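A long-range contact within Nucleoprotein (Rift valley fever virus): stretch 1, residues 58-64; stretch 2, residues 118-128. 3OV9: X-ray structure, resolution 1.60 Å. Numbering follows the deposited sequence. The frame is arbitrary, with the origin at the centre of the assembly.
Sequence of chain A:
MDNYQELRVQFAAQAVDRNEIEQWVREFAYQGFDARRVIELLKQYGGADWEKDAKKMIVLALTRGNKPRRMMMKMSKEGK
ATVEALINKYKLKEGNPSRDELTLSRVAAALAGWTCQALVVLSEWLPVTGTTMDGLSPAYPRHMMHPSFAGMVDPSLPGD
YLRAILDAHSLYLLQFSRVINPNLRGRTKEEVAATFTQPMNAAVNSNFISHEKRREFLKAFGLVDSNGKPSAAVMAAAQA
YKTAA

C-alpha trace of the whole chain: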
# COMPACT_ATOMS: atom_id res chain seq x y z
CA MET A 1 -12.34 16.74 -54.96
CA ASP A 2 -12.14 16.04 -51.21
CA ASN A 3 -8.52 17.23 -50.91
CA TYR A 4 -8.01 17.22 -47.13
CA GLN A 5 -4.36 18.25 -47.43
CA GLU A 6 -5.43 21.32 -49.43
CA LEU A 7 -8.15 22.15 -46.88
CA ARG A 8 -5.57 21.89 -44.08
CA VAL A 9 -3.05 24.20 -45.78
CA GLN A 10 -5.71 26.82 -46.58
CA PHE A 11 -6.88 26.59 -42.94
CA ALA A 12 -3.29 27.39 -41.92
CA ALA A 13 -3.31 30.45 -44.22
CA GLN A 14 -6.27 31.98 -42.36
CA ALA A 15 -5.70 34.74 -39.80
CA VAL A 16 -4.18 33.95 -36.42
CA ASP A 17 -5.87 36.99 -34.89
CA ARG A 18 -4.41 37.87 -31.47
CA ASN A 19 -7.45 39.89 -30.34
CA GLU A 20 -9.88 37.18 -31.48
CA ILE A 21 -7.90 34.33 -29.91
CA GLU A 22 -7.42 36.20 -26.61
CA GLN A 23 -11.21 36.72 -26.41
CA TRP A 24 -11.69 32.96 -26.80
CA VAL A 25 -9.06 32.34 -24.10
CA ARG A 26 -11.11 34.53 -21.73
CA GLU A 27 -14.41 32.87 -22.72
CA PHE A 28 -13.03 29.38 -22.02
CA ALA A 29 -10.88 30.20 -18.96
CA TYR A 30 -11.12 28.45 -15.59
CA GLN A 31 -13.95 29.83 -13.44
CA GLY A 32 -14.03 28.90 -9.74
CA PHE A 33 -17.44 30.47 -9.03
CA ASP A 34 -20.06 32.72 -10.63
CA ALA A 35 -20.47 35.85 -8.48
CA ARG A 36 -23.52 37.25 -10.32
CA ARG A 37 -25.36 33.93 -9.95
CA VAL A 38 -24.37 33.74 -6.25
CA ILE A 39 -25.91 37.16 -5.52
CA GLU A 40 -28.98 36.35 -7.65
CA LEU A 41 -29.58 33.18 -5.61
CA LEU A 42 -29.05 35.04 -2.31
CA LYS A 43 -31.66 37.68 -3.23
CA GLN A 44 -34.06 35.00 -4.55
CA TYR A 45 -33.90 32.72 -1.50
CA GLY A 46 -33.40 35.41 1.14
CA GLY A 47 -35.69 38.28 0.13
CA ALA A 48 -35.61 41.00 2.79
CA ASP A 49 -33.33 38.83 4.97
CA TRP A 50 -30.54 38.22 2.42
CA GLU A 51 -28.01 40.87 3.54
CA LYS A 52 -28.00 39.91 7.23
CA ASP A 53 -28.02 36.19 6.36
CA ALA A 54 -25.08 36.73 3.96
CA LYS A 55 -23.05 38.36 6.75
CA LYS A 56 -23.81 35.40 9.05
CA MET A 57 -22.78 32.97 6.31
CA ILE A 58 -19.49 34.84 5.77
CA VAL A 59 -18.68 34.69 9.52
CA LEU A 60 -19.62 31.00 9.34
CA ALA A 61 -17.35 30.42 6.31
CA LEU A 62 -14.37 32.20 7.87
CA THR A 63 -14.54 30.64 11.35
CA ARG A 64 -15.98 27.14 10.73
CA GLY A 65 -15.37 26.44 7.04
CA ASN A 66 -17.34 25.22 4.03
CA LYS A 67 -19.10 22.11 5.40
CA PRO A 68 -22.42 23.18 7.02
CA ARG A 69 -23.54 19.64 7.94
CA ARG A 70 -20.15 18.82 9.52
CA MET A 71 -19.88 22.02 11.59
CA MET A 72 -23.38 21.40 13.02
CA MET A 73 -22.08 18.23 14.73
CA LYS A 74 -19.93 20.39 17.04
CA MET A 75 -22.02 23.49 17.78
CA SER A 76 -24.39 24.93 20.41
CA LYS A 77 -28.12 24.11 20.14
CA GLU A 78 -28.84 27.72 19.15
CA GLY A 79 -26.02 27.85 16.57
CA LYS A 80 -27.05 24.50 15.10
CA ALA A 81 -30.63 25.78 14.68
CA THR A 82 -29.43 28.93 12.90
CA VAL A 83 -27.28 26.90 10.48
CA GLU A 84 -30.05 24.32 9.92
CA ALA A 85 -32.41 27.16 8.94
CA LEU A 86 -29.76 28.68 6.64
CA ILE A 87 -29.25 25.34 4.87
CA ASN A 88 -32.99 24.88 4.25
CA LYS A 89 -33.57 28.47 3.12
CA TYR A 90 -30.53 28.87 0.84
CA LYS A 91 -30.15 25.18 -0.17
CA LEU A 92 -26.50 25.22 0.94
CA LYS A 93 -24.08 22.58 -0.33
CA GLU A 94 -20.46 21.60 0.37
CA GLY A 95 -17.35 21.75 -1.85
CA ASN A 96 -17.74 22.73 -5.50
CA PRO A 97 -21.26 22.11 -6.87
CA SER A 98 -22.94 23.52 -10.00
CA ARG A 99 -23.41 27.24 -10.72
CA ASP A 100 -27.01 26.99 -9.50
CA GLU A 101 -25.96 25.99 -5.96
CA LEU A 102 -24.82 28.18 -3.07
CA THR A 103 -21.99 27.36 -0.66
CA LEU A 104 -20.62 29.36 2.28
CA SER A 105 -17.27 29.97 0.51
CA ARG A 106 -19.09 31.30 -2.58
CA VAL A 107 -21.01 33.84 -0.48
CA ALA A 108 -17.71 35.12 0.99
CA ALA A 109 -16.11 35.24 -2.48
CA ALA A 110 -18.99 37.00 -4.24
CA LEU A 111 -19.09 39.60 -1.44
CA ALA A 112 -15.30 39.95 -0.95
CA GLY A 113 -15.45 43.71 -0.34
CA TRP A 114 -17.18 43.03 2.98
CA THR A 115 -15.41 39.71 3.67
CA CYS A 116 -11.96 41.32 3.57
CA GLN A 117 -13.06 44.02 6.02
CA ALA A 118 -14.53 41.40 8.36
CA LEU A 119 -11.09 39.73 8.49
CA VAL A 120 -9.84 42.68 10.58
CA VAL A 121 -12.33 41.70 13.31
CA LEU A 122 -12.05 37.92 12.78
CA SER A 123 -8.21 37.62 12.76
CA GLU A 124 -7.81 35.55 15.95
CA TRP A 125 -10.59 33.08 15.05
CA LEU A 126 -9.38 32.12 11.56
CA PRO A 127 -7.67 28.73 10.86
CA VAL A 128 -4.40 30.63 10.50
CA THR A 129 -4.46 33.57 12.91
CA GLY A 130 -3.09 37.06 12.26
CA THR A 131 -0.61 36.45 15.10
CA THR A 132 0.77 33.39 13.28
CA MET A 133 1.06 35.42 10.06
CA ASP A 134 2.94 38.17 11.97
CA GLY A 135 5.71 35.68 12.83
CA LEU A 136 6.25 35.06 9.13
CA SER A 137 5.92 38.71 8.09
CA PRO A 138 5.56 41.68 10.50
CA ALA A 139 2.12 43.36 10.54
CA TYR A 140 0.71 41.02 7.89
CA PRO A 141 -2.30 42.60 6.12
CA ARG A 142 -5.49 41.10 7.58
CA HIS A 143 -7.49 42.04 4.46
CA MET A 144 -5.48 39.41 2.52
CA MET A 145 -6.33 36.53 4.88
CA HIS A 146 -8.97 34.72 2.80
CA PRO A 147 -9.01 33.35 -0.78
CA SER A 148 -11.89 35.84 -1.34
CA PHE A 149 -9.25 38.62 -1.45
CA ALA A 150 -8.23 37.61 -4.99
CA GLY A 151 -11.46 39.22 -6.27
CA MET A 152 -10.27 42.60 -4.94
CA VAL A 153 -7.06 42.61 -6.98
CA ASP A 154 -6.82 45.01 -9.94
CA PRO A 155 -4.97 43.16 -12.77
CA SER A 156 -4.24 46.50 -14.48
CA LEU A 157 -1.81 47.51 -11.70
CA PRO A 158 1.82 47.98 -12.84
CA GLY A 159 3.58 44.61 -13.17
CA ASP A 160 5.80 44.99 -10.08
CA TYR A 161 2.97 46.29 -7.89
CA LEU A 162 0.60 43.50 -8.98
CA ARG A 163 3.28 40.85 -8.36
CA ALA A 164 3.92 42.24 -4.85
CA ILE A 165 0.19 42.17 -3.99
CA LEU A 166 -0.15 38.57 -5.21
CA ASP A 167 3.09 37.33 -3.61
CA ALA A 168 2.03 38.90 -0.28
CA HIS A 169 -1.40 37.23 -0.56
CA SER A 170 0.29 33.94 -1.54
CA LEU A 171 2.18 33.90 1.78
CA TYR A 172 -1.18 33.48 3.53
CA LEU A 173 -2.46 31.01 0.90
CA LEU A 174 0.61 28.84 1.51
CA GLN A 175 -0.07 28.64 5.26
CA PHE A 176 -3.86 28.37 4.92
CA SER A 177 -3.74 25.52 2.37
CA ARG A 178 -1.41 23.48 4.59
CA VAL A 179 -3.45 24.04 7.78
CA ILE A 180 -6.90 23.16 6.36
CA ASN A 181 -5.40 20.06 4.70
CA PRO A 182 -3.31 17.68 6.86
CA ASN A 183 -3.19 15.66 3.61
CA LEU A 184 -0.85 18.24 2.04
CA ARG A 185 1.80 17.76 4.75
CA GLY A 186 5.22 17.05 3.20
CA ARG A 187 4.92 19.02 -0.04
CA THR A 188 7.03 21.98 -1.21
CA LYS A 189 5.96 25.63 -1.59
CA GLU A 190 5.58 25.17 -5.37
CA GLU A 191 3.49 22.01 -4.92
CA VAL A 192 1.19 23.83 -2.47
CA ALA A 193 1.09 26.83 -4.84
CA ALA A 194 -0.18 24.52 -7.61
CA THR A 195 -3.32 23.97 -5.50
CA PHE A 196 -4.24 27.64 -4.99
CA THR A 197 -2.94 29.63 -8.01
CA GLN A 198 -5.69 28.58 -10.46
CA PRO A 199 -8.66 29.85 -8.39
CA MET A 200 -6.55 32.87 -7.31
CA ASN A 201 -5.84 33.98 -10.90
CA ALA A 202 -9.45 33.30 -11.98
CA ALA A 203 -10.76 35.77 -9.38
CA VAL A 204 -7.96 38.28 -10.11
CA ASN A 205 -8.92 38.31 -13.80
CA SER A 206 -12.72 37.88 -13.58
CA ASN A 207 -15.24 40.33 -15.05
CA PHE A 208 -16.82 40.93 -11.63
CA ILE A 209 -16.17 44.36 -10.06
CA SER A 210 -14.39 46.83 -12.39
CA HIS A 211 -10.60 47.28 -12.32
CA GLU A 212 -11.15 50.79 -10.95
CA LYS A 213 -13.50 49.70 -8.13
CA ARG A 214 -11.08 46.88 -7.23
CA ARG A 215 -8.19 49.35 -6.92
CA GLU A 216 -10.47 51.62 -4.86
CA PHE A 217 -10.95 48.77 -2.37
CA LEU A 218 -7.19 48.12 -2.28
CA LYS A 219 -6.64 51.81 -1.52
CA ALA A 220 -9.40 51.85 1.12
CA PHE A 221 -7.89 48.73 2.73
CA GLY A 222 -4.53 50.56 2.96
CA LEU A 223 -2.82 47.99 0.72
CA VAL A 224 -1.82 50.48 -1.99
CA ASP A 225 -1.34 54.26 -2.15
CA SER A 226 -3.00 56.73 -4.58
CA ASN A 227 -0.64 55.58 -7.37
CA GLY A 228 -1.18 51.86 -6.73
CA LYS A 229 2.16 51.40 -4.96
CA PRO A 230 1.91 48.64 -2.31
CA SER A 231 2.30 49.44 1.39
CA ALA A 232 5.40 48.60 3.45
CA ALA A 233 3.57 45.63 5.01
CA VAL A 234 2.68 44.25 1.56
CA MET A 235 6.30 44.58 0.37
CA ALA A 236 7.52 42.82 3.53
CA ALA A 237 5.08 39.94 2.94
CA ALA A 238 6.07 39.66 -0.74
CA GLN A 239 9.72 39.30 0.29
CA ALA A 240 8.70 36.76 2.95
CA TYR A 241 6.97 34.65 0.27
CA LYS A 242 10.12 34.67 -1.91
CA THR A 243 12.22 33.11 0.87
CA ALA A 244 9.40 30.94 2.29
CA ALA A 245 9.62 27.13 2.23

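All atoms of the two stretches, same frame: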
# COMPACT_ATOMS: atom_id res chain seq x y z
N ILE A 58 -20.90 34.48 5.93
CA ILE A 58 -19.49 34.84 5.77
C ILE A 58 -18.71 34.58 7.07
O ILE A 58 -17.63 33.99 7.04
CB ILE A 58 -19.31 36.30 5.26
CG1 ILE A 58 -19.83 36.41 3.82
CG2 ILE A 58 -17.84 36.73 5.33
CD1 ILE A 58 -20.02 37.84 3.32
N VAL A 59 -19.28 34.99 8.20
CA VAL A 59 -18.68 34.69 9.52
C VAL A 59 -18.55 33.18 9.70
O VAL A 59 -17.51 32.69 10.15
CB VAL A 59 -19.49 35.33 10.67
CG1 VAL A 59 -18.96 34.89 12.04
CG2 VAL A 59 -19.46 36.85 10.57
N LEU A 60 -19.60 32.46 9.32
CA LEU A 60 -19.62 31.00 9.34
C LEU A 60 -18.51 30.39 8.47
O LEU A 60 -17.78 29.51 8.91
CB LEU A 60 -20.99 30.51 8.88
CG LEU A 60 -21.58 29.18 9.34
CD1 LEU A 60 -21.49 29.00 10.85
CD2 LEU A 60 -23.02 29.07 8.87
N ALA A 61 -18.38 30.89 7.24
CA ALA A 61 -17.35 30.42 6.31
C ALA A 61 -15.94 30.63 6.85
O ALA A 61 -15.08 29.76 6.73
CB ALA A 61 -17.50 31.12 4.96
N LEU A 62 -15.71 31.80 7.45
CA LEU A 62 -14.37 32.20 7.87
C LEU A 62 -13.92 31.56 9.18
O LEU A 62 -12.72 31.40 9.41
CB LEU A 62 -14.29 33.74 7.96
CG LEU A 62 -13.96 34.52 6.68
CD1 LEU A 62 -14.71 34.03 5.44
CD2 LEU A 62 -14.20 36.01 6.89
N THR A 63 -14.87 31.18 10.02
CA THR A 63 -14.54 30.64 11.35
C THR A 63 -14.79 29.14 11.50
O THR A 63 -14.19 28.50 12.36
CB THR A 63 -15.23 31.43 12.49
OG1 THR A 63 -16.65 31.24 12.44
CG2 THR A 63 -14.91 32.93 12.40
N ARG A 64 -15.67 28.58 10.66
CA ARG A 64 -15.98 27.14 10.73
C ARG A 64 -15.68 26.38 9.45
O ARG A 64 -15.45 25.17 9.48
CB ARG A 64 -17.44 26.91 11.16
CG ARG A 64 -17.79 27.38 12.57
CD ARG A 64 -16.91 26.76 13.67
NE ARG A 64 -16.90 25.30 13.67
CZ ARG A 64 -17.75 24.53 14.35
NH1 ARG A 64 -18.71 25.06 15.10
NH2 ARG A 64 -17.64 23.20 14.28
N ALA A 118 -14.17 42.22 7.20
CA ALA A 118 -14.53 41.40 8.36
C ALA A 118 -13.32 40.66 8.93
O ALA A 118 -13.29 40.35 10.12
CB ALA A 118 -15.64 40.41 8.01
N LEU A 119 -12.33 40.40 8.08
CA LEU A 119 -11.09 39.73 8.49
C LEU A 119 -10.31 40.49 9.57
O LEU A 119 -9.63 39.88 10.40
CB LEU A 119 -10.19 39.46 7.28
CG LEU A 119 -10.68 38.44 6.25
CD1 LEU A 119 -9.83 38.46 4.99
CD2 LEU A 119 -10.71 37.02 6.83
N VAL A 120 -10.44 41.82 9.56
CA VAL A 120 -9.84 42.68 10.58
C VAL A 120 -10.38 42.33 11.97
O VAL A 120 -9.62 42.26 12.95
CB VAL A 120 -10.07 44.18 10.26
CG1 VAL A 120 -9.52 45.07 11.37
CG2 VAL A 120 -9.44 44.54 8.92
N VAL A 121 -11.69 42.08 12.06
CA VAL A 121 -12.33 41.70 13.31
C VAL A 121 -12.06 40.22 13.64
O VAL A 121 -11.84 39.87 14.80
CB VAL A 121 -13.86 41.98 13.28
CG1 VAL A 121 -14.57 41.38 14.51
CG2 VAL A 121 -14.14 43.47 13.19
N LEU A 122 -12.05 39.38 12.61
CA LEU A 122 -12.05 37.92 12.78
C LEU A 122 -10.67 37.26 12.91
O LEU A 122 -10.58 36.05 13.13
CB LEU A 122 -12.85 37.26 11.65
CG LEU A 122 -14.35 37.54 11.60
CD1 LEU A 122 -14.94 37.14 10.26
CD2 LEU A 122 -15.07 36.83 12.73
N SER A 123 -9.61 38.07 12.78
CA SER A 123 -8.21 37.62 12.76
C SER A 123 -7.86 36.44 13.68
O SER A 123 -7.28 35.45 13.23
CB SER A 123 -7.29 38.81 13.08
OG SER A 123 -5.93 38.42 13.12
N GLU A 124 -8.21 36.55 14.96
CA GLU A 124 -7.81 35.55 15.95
C GLU A 124 -8.68 34.29 15.98
O GLU A 124 -8.42 33.37 16.76
CB GLU A 124 -7.71 36.19 17.34
CG GLU A 124 -6.64 37.27 17.46
CD GLU A 124 -5.28 36.82 16.94
OE1 GLU A 124 -4.74 35.82 17.46
OE2 GLU A 124 -4.76 37.47 16.01
N TRP A 125 -9.70 34.24 15.13
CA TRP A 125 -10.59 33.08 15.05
C TRP A 125 -10.55 32.36 13.69
O TRP A 125 -11.35 31.46 13.43
CB TRP A 125 -12.02 33.45 15.44
CG TRP A 125 -12.11 34.01 16.82
CD1 TRP A 125 -11.96 33.33 18.00
CD2 TRP A 125 -12.38 35.37 17.18
NE1 TRP A 125 -12.11 34.18 19.06
CE2 TRP A 125 -12.37 35.44 18.59
CE3 TRP A 125 -12.62 36.54 16.45
CZ2 TRP A 125 -12.60 36.63 19.29
CZ3 TRP A 125 -12.85 37.72 17.14
CH2 TRP A 125 -12.84 37.76 18.54
N LEU A 126 -9.61 32.77 12.85
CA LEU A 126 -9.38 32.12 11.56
C LEU A 126 -8.48 30.89 11.74
O LEU A 126 -7.76 30.80 12.74
CB LEU A 126 -8.74 33.10 10.57
CG LEU A 126 -9.47 34.43 10.32
CD1 LEU A 126 -8.59 35.36 9.50
CD2 LEU A 126 -10.82 34.22 9.65
N PRO A 127 -8.52 29.93 10.78
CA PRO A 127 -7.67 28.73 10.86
C PRO A 127 -6.19 29.07 11.03
O PRO A 127 -5.52 28.45 11.86
CB PRO A 127 -7.92 28.05 9.51
CG PRO A 127 -9.30 28.46 9.14
CD PRO A 127 -9.42 29.88 9.61
N VAL A 128 -5.71 30.03 10.26
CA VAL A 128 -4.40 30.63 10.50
C VAL A 128 -4.66 32.04 11.03
O VAL A 128 -5.28 32.86 10.36
CB VAL A 128 -3.54 30.69 9.21
CG1 VAL A 128 -2.15 31.25 9.52
CG2 VAL A 128 -3.42 29.31 8.58
O HOH W 1 -11.24 29.00 12.31
O HOH W 2 -12.74 29.82 14.94

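The contact between residues 58-64 and 118-128 is small, burying 343 Å² over both sides, and centres on Leu62, set among several side chains of the second stretch. The helical segments 58-63 and 118-122 cross at -53°, and their axes come no nearer than 11.3 Å, too far for the backbones to meet there; leucine and valine side chains fill the space between them. The chains draw together toward the end of the contact: the CA atoms of Val59 and Ala118 lie 8.0 Å apart, whereas those of Thr63 and Leu126 are separated by 5.4 Å.

Leu62 is the principal bump, with 91 Å² covered by the other stretch. Its hollow is lined by three leucines. Leu62 CD2 reaches between two of them, 3.6 Å from Leu119 CD2 and 3.6 Å from Leu122 CD1, both ordinary van der Waals distances for methyl groups. At the base of the same side chain, Leu62 CB packs 3.9 Å from Leu126 CD2. Leu119 and Leu126 both leave their backbones sideways to stretch 1, yet the ends of their side chains come nearer, which lets them close in on Leu62.

Leu122 makes the reciprocal insertion. Its CA-to-CB bond points toward stretch 1, and its m,t rotamer carries the two methyl groups to different neighbours. While CD1 meets Leu62, CD2 sits in a shallow groove between residues one helical turn apart, 3.9 Å from Thr63 CG2 and, more loosely, 4.4 Å from Val59 CG1. With Thr63 in the p rotamer, its methyl group faces Leu122 while Thr63 OG1 donates a hydrogen bond to Val59 O at 2.8 Å. That carbonyl also accepts the backbone bond from Thr63 N at 3.0 Å.

The fit continues at the backbone. Leu62 O lies 3.4 Å from Leu126 CD2 and 3.6 Å from Pro127 CD, so the carbonyl is flanked by carbon atoms of the second stretch. Trp125 contributes mainly near its backbone: its O atom approaches Thr63 CA to 3.9 Å and its CB lies 4.2 Å from Thr63 CG2, while the end of the side chain leads away.

No direct hydrogen bond joins the stretches. Two waters lie within hydrogen-bonding reach of both Thr63 O and Trp125 O, water 1 lying 3.0 Å from Thr63 O and 2.7 Å from Trp125 O, and water 2 lying 3.2 Å from Thr63 O and 2.6 Å from Trp125 O. The direct contact is thus one of van der Waals packing, with water at its edge near the two carbonyls.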